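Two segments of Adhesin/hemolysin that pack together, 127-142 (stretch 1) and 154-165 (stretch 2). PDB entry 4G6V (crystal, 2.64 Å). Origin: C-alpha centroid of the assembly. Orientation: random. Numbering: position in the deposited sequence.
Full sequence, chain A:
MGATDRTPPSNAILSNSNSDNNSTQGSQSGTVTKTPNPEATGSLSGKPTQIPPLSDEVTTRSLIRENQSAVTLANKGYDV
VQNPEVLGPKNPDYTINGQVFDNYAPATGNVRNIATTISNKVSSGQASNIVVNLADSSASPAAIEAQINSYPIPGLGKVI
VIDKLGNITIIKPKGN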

ATOM      1  N   ALA A 127       4.947  -5.559  -4.838  1.00 49.23           N
ATOM      2  CA  ALA A 127       3.668  -6.143  -5.173  1.00 45.83           C
ATOM      3  C   ALA A 127       3.707  -6.497  -6.670  1.00 42.74           C
ATOM      4  O   ALA A 127       4.484  -5.916  -7.436  1.00 36.57           O
ATOM      5  CB  ALA A 127       2.546  -5.159  -4.869  1.00 31.83           C
ATOM      6  N   SER A 128       2.868  -7.447  -7.067  1.00 38.97           N
ATOM      7  CA  SER A 128       2.722  -7.859  -8.463  1.00 31.64           C
ATOM      8  C   SER A 128       1.236  -7.864  -8.855  1.00 36.14           C
ATOM      9  O   SER A 128       0.775  -7.010  -9.617  1.00 33.43           O
ATOM     10  CB  SER A 128       3.300  -9.259  -8.629  1.00 30.94           C
ATOM     11  OG  SER A 128       2.949 -10.058  -7.508  1.00 44.75           O
ATOM     12  N   ASN A 129       0.493  -8.835  -8.323  1.00 29.20           N
ATOM     13  CA  ASN A 129      -0.927  -8.963  -8.612  1.00 37.29           C
ATOM     14  C   ASN A 129      -1.793  -8.265  -7.565  1.00 40.66           C
ATOM     15  O   ASN A 129      -1.679  -8.534  -6.361  1.00 36.06           O
ATOM     16  CB  ASN A 129      -1.294 -10.433  -8.725  1.00 31.61           C
ATOM     17  CG  ASN A 129      -0.431 -11.148  -9.726  1.00 38.52           C
ATOM     18  OD1 ASN A 129      -0.324 -10.715 -10.873  1.00 40.67           O
ATOM     19  ND2 ASN A 129       0.225 -12.224  -9.295  1.00 31.45           N
ATOM     20  N   ILE A 130      -2.655  -7.368  -8.037  1.00 37.68           N
ATOM     21  CA  ILE A 130      -3.406  -6.495  -7.150  1.00 37.79           C
ATOM     22  C   ILE A 130      -4.905  -6.672  -7.314  1.00 32.71           C
ATOM     23  O   ILE A 130      -5.422  -6.608  -8.437  1.00 34.28           O
ATOM     24  CB  ILE A 130      -3.137  -5.018  -7.463  1.00 36.87           C
ATOM     25  CG1 ILE A 130      -1.660  -4.754  -7.754  1.00 27.01           C
ATOM     26  CG2 ILE A 130      -3.695  -4.155  -6.345  1.00 31.83           C
ATOM     27  CD1 ILE A 130      -0.819  -4.499  -6.541  1.00 33.95           C
ATOM     28  N   VAL A 131      -5.597  -6.886  -6.199  1.00 28.84           N
ATOM     29  CA  VAL A 131      -7.052  -6.729  -6.178  1.00 30.86           C
ATOM     30  C   VAL A 131      -7.351  -5.271  -5.846  1.00 37.12           C
ATOM     31  O   VAL A 131      -6.904  -4.743  -4.805  1.00 32.33           O
ATOM     32  CB  VAL A 131      -7.741  -7.625  -5.136  1.00 32.25           C
ATOM     33  CG1 VAL A 131      -9.210  -7.275  -5.052  1.00 34.36           C
ATOM     34  CG2 VAL A 131      -7.546  -9.100  -5.461  1.00 28.13           C
ATOM     35  N   VAL A 132      -8.060  -4.601  -6.750  1.00 31.83           N
ATOM     36  CA  VAL A 132      -8.440  -3.221  -6.505  1.00 29.93           C
ATOM     37  C   VAL A 132      -9.924  -3.146  -6.230  1.00 37.02           C
ATOM     38  O   VAL A 132     -10.731  -3.347  -7.132  1.00 35.77           O
ATOM     39  CB  VAL A 132      -8.162  -2.311  -7.679  1.00 25.97           C
ATOM     40  CG1 VAL A 132      -8.631  -0.876  -7.318  1.00 27.63           C
ATOM     41  CG2 VAL A 132      -6.668  -2.347  -8.072  1.00 29.81           C
ATOM     42  N   ASN A 133     -10.260  -2.826  -4.983  1.00 35.82           N
ATOM     43  CA  ASN A 133     -11.630  -2.798  -4.489  1.00 30.09           C
ATOM     44  C   ASN A 133     -12.174  -1.380  -4.430  1.00 39.53           C
ATOM     45  O   ASN A 133     -11.735  -0.561  -3.589  1.00 35.91           O
ATOM     46  CB  ASN A 133     -11.652  -3.411  -3.101  1.00 29.04           C
ATOM     47  CG  ASN A 133     -13.043  -3.698  -2.615  1.00 35.40           C
ATOM     48  OD1 ASN A 133     -14.018  -3.086  -3.066  1.00 34.66           O
ATOM     49  ND2 ASN A 133     -13.151  -4.630  -1.673  1.00 28.99           N
ATOM     50  N   LEU A 134     -13.136  -1.085  -5.304  1.00 38.04           N
ATOM     51  CA  LEU A 134     -13.652   0.287  -5.432  1.00 37.68           C
ATOM     52  C   LEU A 134     -14.793   0.672  -4.460  1.00 41.02           C
ATOM     53  O   LEU A 134     -15.506   1.646  -4.701  1.00 44.28           O
ATOM     54  CB  LEU A 134     -14.050   0.597  -6.884  1.00 31.48           C
ATOM     55  CG  LEU A 134     -12.954   0.472  -7.960  1.00 37.08           C
ATOM     56  CD1 LEU A 134     -13.461   0.948  -9.310  1.00 33.52           C
ATOM     57  CD2 LEU A 134     -11.683   1.238  -7.586  1.00 26.37           C
ATOM     58  N   ALA A 135     -14.951  -0.078  -3.366  1.00 39.48           N
ATOM     59  CA  ALA A 135     -16.009   0.180  -2.373  1.00 36.96           C
ATOM     60  C   ALA A 135     -16.121   1.654  -1.976  1.00 46.84           C
ATOM     61  O   ALA A 135     -17.203   2.229  -2.010  1.00 50.55           O
ATOM     62  CB  ALA A 135     -15.801  -0.684  -1.128  1.00 20.37           C
ATOM     63  N   ASP A 136     -14.996   2.266  -1.611  1.00 42.50           N
ATOM     64  CA  ASP A 136     -14.999   3.637  -1.120  1.00 36.32           C
ATOM     65  C   ASP A 136     -14.410   4.643  -2.117  1.00 46.89           C
ATOM     66  O   ASP A 136     -14.086   5.768  -1.743  1.00 52.86           O
ATOM     67  CB  ASP A 136     -14.215   3.706   0.188  1.00 38.33           C
ATOM     68  CG  ASP A 136     -14.575   2.584   1.133  1.00 44.06           C
ATOM     69  OD1 ASP A 136     -15.632   2.697   1.791  1.00 40.74           O
ATOM     70  OD2 ASP A 136     -13.807   1.596   1.218  1.00 37.75           O
ATOM     71  N   SER A 137     -14.261   4.247  -3.378  1.00 39.02           N
ATOM     72  CA  SER A 137     -13.718   5.142  -4.390  1.00 33.83           C
ATOM     73  C   SER A 137     -14.775   5.541  -5.411  1.00 36.43           C
ATOM     74  O   SER A 137     -15.656   4.761  -5.729  1.00 40.57           O
ATOM     75  CB  SER A 137     -12.556   4.454  -5.108  1.00 38.82           C
ATOM     76  OG  SER A 137     -12.207   5.139  -6.294  1.00 39.85           O
ATOM     77  N   SER A 138     -14.673   6.747  -5.949  1.00 37.22           N
ATOM     78  CA  SER A 138     -15.622   7.193  -6.968  1.00 41.95           C
ATOM     79  C   SER A 138     -15.073   7.017  -8.387  1.00 43.38           C
ATOM     80  O   SER A 138     -15.679   7.471  -9.356  1.00 50.91           O
ATOM     81  CB  SER A 138     -16.042   8.653  -6.732  1.00 48.22           C
ATOM     82  OG  SER A 138     -14.985   9.571  -7.003  1.00 53.17           O
ATOM     83  N   ALA A 139     -13.921   6.364  -8.501  1.00 44.94           N
ATOM     84  CA  ALA A 139     -13.265   6.151  -9.792  1.00 40.09           C
ATOM     85  C   ALA A 139     -13.833   4.933 -10.503  1.00 46.83           C
ATOM     86  O   ALA A 139     -13.935   3.856  -9.918  1.00 47.41           O
ATOM     87  CB  ALA A 139     -11.763   5.981  -9.601  1.00 39.89           C
ATOM     88  N   SER A 140     -14.181   5.096 -11.775  1.00 45.09           N
ATOM     89  CA  SER A 140     -14.823   4.019 -12.513  1.00 46.51           C
ATOM     90  C   SER A 140     -13.827   2.925 -12.891  1.00 44.58           C
ATOM     91  O   SER A 140     -12.668   3.217 -13.207  1.00 49.67           O
ATOM     92  CB  SER A 140     -15.557   4.564 -13.752  1.00 51.60           C
ATOM     93  OG  SER A 140     -14.703   4.705 -14.873  1.00 45.53           O
ATOM     94  N   PRO A 141     -14.271   1.661 -12.844  1.00 33.15           N
ATOM     95  CA  PRO A 141     -13.468   0.525 -13.306  1.00 38.02           C
ATOM     96  C   PRO A 141     -12.916   0.793 -14.712  1.00 47.99           C
ATOM     97  O   PRO A 141     -11.751   0.518 -14.979  1.00 43.74           O
ATOM     98  CB  PRO A 141     -14.482  -0.622 -13.353  1.00 27.54           C
ATOM     99  CG  PRO A 141     -15.474  -0.266 -12.351  1.00 49.20           C
ATOM    100  CD  PRO A 141     -15.606   1.242 -12.403  1.00 46.08           C
ATOM    101  N   ALA A 142     -13.759   1.339 -15.587  1.00 50.73           N
ATOM    102  CA  ALA A 142     -13.386   1.686 -16.958  1.00 39.53           C
ATOM    103  C   ALA A 142     -12.160   2.591 -17.010  1.00 52.83           C
ATOM    104  O   ALA A 142     -11.238   2.387 -17.804  1.00 52.10           O
ATOM    105  CB  ALA A 142     -14.556   2.388 -17.642  1.00 32.91           C
ATOM    106  N   PRO A 154       5.639  -0.800 -15.001  1.00 31.20           N
ATOM    107  CA  PRO A 154       6.640  -1.878 -14.951  1.00 31.28           C
ATOM    108  C   PRO A 154       6.417  -2.787 -13.747  1.00 38.85           C
ATOM    109  O   PRO A 154       6.143  -2.307 -12.653  1.00 26.70           O
ATOM    110  CB  PRO A 154       7.969  -1.127 -14.818  1.00 32.25           C
ATOM    111  CG  PRO A 154       7.723   0.202 -15.506  1.00 25.28           C
ATOM    112  CD  PRO A 154       6.246   0.529 -15.205  1.00 30.56           C
ATOM    113  N   GLY A 155       6.497  -4.097 -13.979  1.00 46.41           N
ATOM    114  CA  GLY A 155       6.443  -5.093 -12.925  1.00 28.45           C
ATOM    115  C   GLY A 155       5.048  -5.572 -12.612  1.00 33.71           C
ATOM    116  O   GLY A 155       4.874  -6.619 -11.962  1.00 37.63           O
ATOM    117  N   LEU A 156       4.054  -4.818 -13.078  1.00 32.84           N
ATOM    118  CA  LEU A 156       2.663  -5.057 -12.687  1.00 38.98           C
ATOM    119  C   LEU A 156       2.124  -6.368 -13.261  1.00 38.42           C
ATOM    120  O   LEU A 156       2.279  -6.638 -14.449  1.00 45.27           O
ATOM    121  CB  LEU A 156       1.758  -3.861 -13.068  1.00 32.22           C
ATOM    122  CG  LEU A 156       0.261  -4.022 -12.780  1.00 37.95           C
ATOM    123  CD1 LEU A 156       0.032  -4.388 -11.306  1.00 32.89           C
ATOM    124  CD2 LEU A 156      -0.537  -2.790 -13.180  1.00 31.10           C
ATOM    125  N   GLY A 157       1.498  -7.176 -12.405  1.00 37.07           N
ATOM    126  CA  GLY A 157       0.920  -8.446 -12.818  1.00 34.99           C
ATOM    127  C   GLY A 157      -0.555  -8.352 -13.180  1.00 40.91           C
ATOM    128  O   GLY A 157      -0.982  -7.406 -13.852  1.00 36.98           O
ATOM    129  N   LYS A 158      -1.338  -9.337 -12.743  1.00 32.82           N
ATOM    130  CA  LYS A 158      -2.765  -9.333 -13.022  1.00 31.28           C
ATOM    131  C   LYS A 158      -3.418  -8.348 -12.084  1.00 36.59           C
ATOM    132  O   LYS A 158      -3.054  -8.248 -10.907  1.00 34.33           O
ATOM    133  CB  LYS A 158      -3.369 -10.729 -12.841  1.00 37.83           C
ATOM    134  N   VAL A 159      -4.371  -7.595 -12.611  1.00 39.11           N
ATOM    135  CA  VAL A 159      -5.178  -6.740 -11.760  1.00 38.42           C
ATOM    136  C   VAL A 159      -6.650  -7.162 -11.816  1.00 48.67           C
ATOM    137  O   VAL A 159      -7.236  -7.276 -12.900  1.00 48.90           O
ATOM    138  CB  VAL A 159      -5.037  -5.283 -12.157  1.00 40.52           C
ATOM    139  CG1 VAL A 159      -6.034  -4.437 -11.390  1.00 44.57           C
ATOM    140  CG2 VAL A 159      -3.622  -4.816 -11.884  1.00 44.47           C
ATOM    141  N   ILE A 160      -7.232  -7.424 -10.649  1.00 41.95           N
ATOM    142  CA  ILE A 160      -8.664  -7.708 -10.559  1.00 42.16           C
ATOM    143  C   ILE A 160      -9.432  -6.539  -9.947  1.00 35.76           C
ATOM    144  O   ILE A 160      -9.204  -6.193  -8.795  1.00 38.84           O
ATOM    145  CB  ILE A 160      -8.942  -8.994  -9.751  1.00 39.85           C
ATOM    146  CG1 ILE A 160      -8.300 -10.194 -10.458  1.00 36.75           C
ATOM    147  CG2 ILE A 160     -10.442  -9.197  -9.596  1.00 39.02           C
ATOM    148  CD1 ILE A 160      -8.385 -11.511  -9.723  1.00 33.36           C
ATOM    149  N   VAL A 161     -10.327  -5.930 -10.722  1.00 32.53           N
ATOM    150  CA  VAL A 161     -11.175  -4.854 -10.205  1.00 34.20           C
ATOM    151  C   VAL A 161     -12.503  -5.377  -9.648  1.00 41.80           C
ATOM    152  O   VAL A 161     -13.185  -6.197 -10.286  1.00 42.69           O
ATOM    153  CB  VAL A 161     -11.483  -3.782 -11.280  1.00 38.93           C
ATOM    154  CG1 VAL A 161     -12.368  -2.682 -10.701  1.00 34.60           C
ATOM    155  CG2 VAL A 161     -10.200  -3.187 -11.844  1.00 29.64           C
ATOM    156  N   ILE A 162     -12.856  -4.914  -8.447  1.00 36.65           N
ATOM    157  CA  ILE A 162     -14.188  -5.136  -7.885  1.00 32.27           C
ATOM    158  C   ILE A 162     -14.873  -3.787  -7.772  1.00 34.48           C
ATOM    159  O   ILE A 162     -14.427  -2.937  -7.016  1.00 37.55           O
ATOM    160  CB  ILE A 162     -14.139  -5.747  -6.483  1.00 30.26           C
ATOM    161  CG1 ILE A 162     -13.253  -6.999  -6.448  1.00 33.66           C
ATOM    162  CG2 ILE A 162     -15.530  -6.097  -6.044  1.00 30.61           C
ATOM    163  CD1 ILE A 162     -13.055  -7.547  -5.036  1.00 33.49           C
ATOM    164  N   ASP A 163     -15.946  -3.565  -8.518  1.00 35.40           N
ATOM    165  CA  ASP A 163     -16.600  -2.264  -8.463  1.00 43.17           C
ATOM    166  C   ASP A 163     -17.581  -2.185  -7.274  1.00 52.00           C
ATOM    167  O   ASP A 163     -17.693  -3.139  -6.484  1.00 40.44           O
ATOM    168  CB  ASP A 163     -17.267  -1.920  -9.807  1.00 49.29           C
ATOM    169  CG  ASP A 163     -18.466  -2.823 -10.137  1.00 56.20           C
ATOM    170  OD1 ASP A 163     -18.710  -3.810  -9.407  1.00 53.31           O
ATOM    171  OD2 ASP A 163     -19.172  -2.534 -11.132  1.00 53.38           O
ATOM    172  N   LYS A 164     -18.276  -1.056  -7.137  1.00 47.14           N
ATOM    173  CA  LYS A 164     -19.194  -0.870  -6.006  1.00 51.73           C
ATOM    174  C   LYS A 164     -20.295  -1.941  -5.925  1.00 56.66           C
ATOM    175  O   LYS A 164     -20.816  -2.220  -4.830  1.00 41.69           O
ATOM    176  CB  LYS A 164     -19.820   0.533  -6.007  1.00 37.53           C
ATOM    177  CG  LYS A 164     -18.860   1.676  -5.654  1.00 41.66           C
ATOM    178  CD  LYS A 164     -19.605   3.012  -5.668  1.00 49.17           C
ATOM    179  CE  LYS A 164     -18.672   4.230  -5.578  1.00 46.31           C
ATOM    180  NZ  LYS A 164     -17.865   4.240  -4.331  1.00 40.30           N
ATOM    181  N   LEU A 165     -20.643  -2.544  -7.065  1.00 43.05           N
ATOM    182  CA  LEU A 165     -21.747  -3.507  -7.084  1.00 46.45           C
ATOM    183  C   LEU A 165     -21.266  -4.959  -6.957  1.00 44.21           C
ATOM    184  O   LEU A 165     -22.059  -5.890  -7.013  1.00 44.15           O
ATOM    185  CB  LEU A 165     -22.650  -3.296  -8.320  1.00 44.99           C
ATOM    186  CG  LEU A 165     -23.137  -1.850  -8.570  1.00 61.18           C
ATOM    187  CD1 LEU A 165     -23.573  -1.565 -10.020  1.00 46.10           C
ATOM    188  CD2 LEU A 165     -24.242  -1.430  -7.587  1.00 31.73           C
TER

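How do the two strands satisfy each other's backbone groups? They run parallel, their N-to-C directions only 11° apart, and in the parallel pattern a residue on one strand bonds to two residues flanking its partner on the other. Ile130 lies beside Val159 but bonds to the residues on either side of it: Ile130 N donates to Lys158 O at 3.0 Å, and Ile130 O accepts from Ile160 N, also at 3.0 Å. Val132 repeats this around Val161, with Val132 N to Ile160 O at 2.8 Å and Ile162 N to Val132 O at 2.9 Å. Leu134 N then donates to Ile162 O at 2.8 Å, so that Ile162 in turn bonds to the residues on either side of its partner Asn133. The last two bonds are nearly straight, with angles of 171° and 170° at the hydrogen. Val159 CA and Val161 CA also approach carbonyl oxygens, Val159 CA lying 3.3 Å from Ile130 O and Val161 CA 3.5 Å from Val132 O.

What satisfies the backbone before the regular ladder begins? Gly157 N donates to Ser128 O at 2.9 Å, but the next amide turns to a side chain: Lys158 N meets Asn129 OD1 at a short 2.5 Å. The CA-to-CB bond of Asn129 points sideways, yet the end of its side chain reaches stretch 2, while Asn129 ND2 is hydrogen-bonded elsewhere in the structure. This arrangement depends on the bare backbone of Gly157, whose CA is 3.2 Å from Asn129 OD1; a CB in ideal position there would clash with that oxygen.

Where does the charge of Lys164 go, just beyond the strands? Its side chain, t at chi2 and chi3 and bent at chi4 (m), crosses to the turn formed by Leu134 to Ser137 and ends among carbonyl oxygens. Lys164 NZ donates to Ser137 O at 2.7 Å and more weakly to Ala135 O at 3.1 Å, so neutral backbone acceptors receive the ammonium group. The turn is also braced by its own stretch. Ser137 N bonds to Leu134 O at 3.2 Å, closing it, and Ala135 N bonds to OD1 of Asn133, the residue just before the turn, likewise at 3.2 Å. Immediately after it, Ala139 N finds Ser137 OG at 3.1 Å.

What do the side chains add on the two faces of the sheet? The strand side chains make mostly apolar contacts with each other. Val131, Asn133, Ile160 and Ile162 share one face, where Val131 CG1 touches Ile162 CD1 at 3.9 Å. The other face carries Ile130, Val132, Val159 and Val161, and there Val132 CG2 lies 4.0 Å from Val159 CG1. Val161 CG1 meets two residues from beyond the first strand, Leu134 CD1 and Pro141 CB, each at 4.0 Å. Pro141 CG also packs 3.5 Å from Asp163 CB, an approach to the carbon of an acidic residue whose carboxylate oxygens have hydrogen-bonding partners of their own.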